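Ps01740 (Pseudomonas sp. UW4, PDB 5UIF) is a homologue of cis-3-chloroacrylic acid dehalogenase in the tautomerase superfamily, and probably hydrolyses such halogenated substrates. Local coordinates at residues G70-Q73 against A74-H77. Sequence-based numbering, arbitrary orientation.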
ATOM      1  N   GLY A  70       0.030  -8.806  18.454  1.00 66.84           N
ATOM      2  CA  GLY A  70       0.128  -9.621  19.652  1.00 69.17           C
ATOM      3  C   GLY A  70       1.555  -9.941  20.058  1.00 67.81           C
ATOM      4  O   GLY A  70       1.786 -10.625  21.056  1.00 70.16           O
ATOM      5  N   ARG A  71       2.515  -9.447  19.283  1.00 64.47           N
ATOM      6  CA  ARG A  71       3.925  -9.668  19.583  1.00 63.10           C
ATOM      7  C   ARG A  71       4.559  -8.411  20.175  1.00 61.67           C
ATOM      8  O   ARG A  71       4.269  -7.299  19.729  1.00 60.27           O
ATOM      9  CB  ARG A  71       4.677 -10.106  18.323  1.00 61.36           C
ATOM     10  CG  ARG A  71       4.221 -11.450  17.771  1.00 63.56           C
ATOM     11  CD  ARG A  71       4.533 -12.583  18.738  1.00 66.48           C
ATOM     12  NE  ARG A  71       5.969 -12.821  18.858  1.00 65.66           N
ATOM     13  CZ  ARG A  71       6.516 -13.692  19.700  1.00 68.15           C
ATOM     14  NH1 ARG A  71       5.747 -14.412  20.506  1.00 71.61           N
ATOM     15  NH2 ARG A  71       7.833 -13.843  19.738  1.00 67.34           N
ATOM     16  N   PRO A  72       5.425  -8.586  21.187  1.00 62.47           N
ATOM     17  CA  PRO A  72       6.071  -7.488  21.918  1.00 62.21           C
ATOM     18  C   PRO A  72       6.846  -6.524  21.019  1.00 59.12           C
ATOM     19  O   PRO A  72       7.178  -6.865  19.883  1.00 56.72           O
ATOM     20  CB  PRO A  72       7.025  -8.216  22.870  1.00 64.09           C
ATOM     21  CG  PRO A  72       6.417  -9.560  23.053  1.00 66.11           C
ATOM     22  CD  PRO A  72       5.810  -9.902  21.726  1.00 64.39           C
ATOM     23  N   GLN A  73       7.128  -5.333  21.536  1.00 59.80           N
ATOM     24  CA  GLN A  73       7.826  -4.302  20.775  1.00 58.05           C
ATOM     25  C   GLN A  73       9.254  -4.713  20.431  1.00 56.99           C
ATOM     26  O   GLN A  73       9.759  -4.391  19.354  1.00 55.50           O
ATOM     27  CB  GLN A  73       7.833  -2.982  21.551  1.00 59.80           C
ATOM     28  CG  GLN A  73       8.646  -1.876  20.899  1.00 59.14           C
ATOM     29  CD  GLN A  73       8.254  -1.634  19.453  1.00 57.24           C
ATOM     30  OE1 GLN A  73       7.073  -1.661  19.102  1.00 57.39           O
ATOM     31  NE2 GLN A  73       9.248  -1.400  18.603  1.00 55.69           N
ATOM     32  N   ALA A  74       9.899  -5.429  21.349  1.00 58.14           N
ATOM     33  CA  ALA A  74      11.262  -5.904  21.136  1.00 57.23           C
ATOM     34  C   ALA A  74      11.345  -6.797  19.903  1.00 54.84           C
ATOM     35  O   ALA A  74      12.342  -6.787  19.182  1.00 53.73           O
ATOM     36  CB  ALA A  74      11.762  -6.646  22.365  1.00 59.76           C
ATOM     37  N   THR A  75      10.286  -7.565  19.668  1.00 54.62           N
ATOM     38  CA  THR A  75      10.205  -8.432  18.499  1.00 52.69           C
ATOM     39  C   THR A  75      10.143  -7.610  17.214  1.00 49.75           C
ATOM     40  O   THR A  75      10.846  -7.900  16.246  1.00 48.34           O
ATOM     41  CB  THR A  75       8.978  -9.360  18.573  1.00 54.07           C
ATOM     42  OG1 THR A  75       9.113 -10.243  19.694  1.00 57.20           O
ATOM     43  CG2 THR A  75       8.847 -10.182  17.301  1.00 53.14           C
ATOM     44  N   ARG A  76       9.302  -6.580  17.218  1.00 49.11           N
ATOM     45  CA  ARG A  76       9.140  -5.710  16.058  1.00 46.73           C
ATOM     46  C   ARG A  76      10.435  -4.983  15.717  1.00 46.60           C
ATOM     47  O   ARG A  76      10.860  -4.962  14.562  1.00 46.36           O
ATOM     48  CB  ARG A  76       8.028  -4.691  16.305  1.00 46.39           C
ATOM     49  CG  ARG A  76       7.720  -3.808  15.109  1.00 44.65           C
ATOM     50  CD  ARG A  76       6.905  -2.598  15.524  1.00 45.42           C
ATOM     51  NE  ARG A  76       5.927  -2.931  16.556  1.00 47.27           N
ATOM     52  CZ  ARG A  76       4.710  -3.405  16.311  1.00 47.69           C
ATOM     53  NH1 ARG A  76       3.891  -3.678  17.316  1.00 49.70           N
ATOM     54  NH2 ARG A  76       4.314  -3.607  15.061  1.00 46.55           N
ATOM     55  N   HIS A  77      11.052  -4.385  16.734  1.00 47.56           N
ATOM     56  CA  HIS A  77      12.303  -3.651  16.566  1.00 47.00           C
ATOM     57  C   HIS A  77      13.397  -4.535  15.980  1.00 45.35           C
ATOM     58  O   HIS A  77      14.188  -4.089  15.147  1.00 44.22           O
ATOM     59  CB  HIS A  77      12.763  -3.072  17.905  1.00 49.43           C
ATOM     60  CG  HIS A  77      14.112  -2.426  17.852  1.00 50.70           C
ATOM     61  ND1 HIS A  77      14.310  -1.149  17.372  1.00 50.94           N
ATOM     62  CD2 HIS A  77      15.334  -2.884  18.216  1.00 51.91           C
ATOM     63  CE1 HIS A  77      15.593  -0.847  17.444  1.00 52.03           C
ATOM     64  NE2 HIS A  77      16.237  -1.883  17.953  1.00 52.91           N
TER
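Gln73 and Arg76 meet through their side chains, three residues apart on the first turn of helix 73-91. Arg76 NE donates to Gln73 OE1 at 3.1 Å; the acceptor lies near the guanidinium plane, at its edge, while the donor stands 32° out of the carbonyl plane of the amide. Amide and guanidinium are only 21° apart in orientation. With CG of Gln73 opposite its own backbone N (chi1 175°) and a bend at chi2, the amide folds back over the turn toward Arg76 instead of running out from it. The far end of the guanidinium is engaged elsewhere: NH1 forms a salt bridge with Asp104 and NH2 donates a hydrogen bond to Val102 O, while Trp109 of a second subunit adds a cation-pi contact.

In the backbone, the helix opens with Pro72 as N-cap. Its carbonyl oxygen receives two weak bonds, from Thr75 N at 3.2 Å and from Arg76 N at 3.4 Å, and the first firm helical bond follows, His77 N to Gln73 O at 2.9 Å and nearly straight. This is the start of the helix of the second beta-alpha-beta unit of the chain, joining strand 61-68 to the parallel strand 98-105, in the fold of the tautomerase superfamily; through Asp104 and Val102 O, both on strand 98-105, Arg76 ties the helix start to that strand. Gln73 NE2 donates a hydrogen bond to Ser108 O of the second subunit, and an alanine in place of Gln73 would probably leave Arg76 NE without the OE1 acceptor and cost the interface the bond to Ser108 O.

Thr75 OG1 lies 3.8 Å from Arg71 NH2, too far to count as a hydrogen bond, and 3.9 Å from Pro72 CD, which in turn sits over one face of the Arg71 guanidinium, displaced from its centre; Arg71 NH2 donates a hydrogen bond to Glu31 O on helix 14-32.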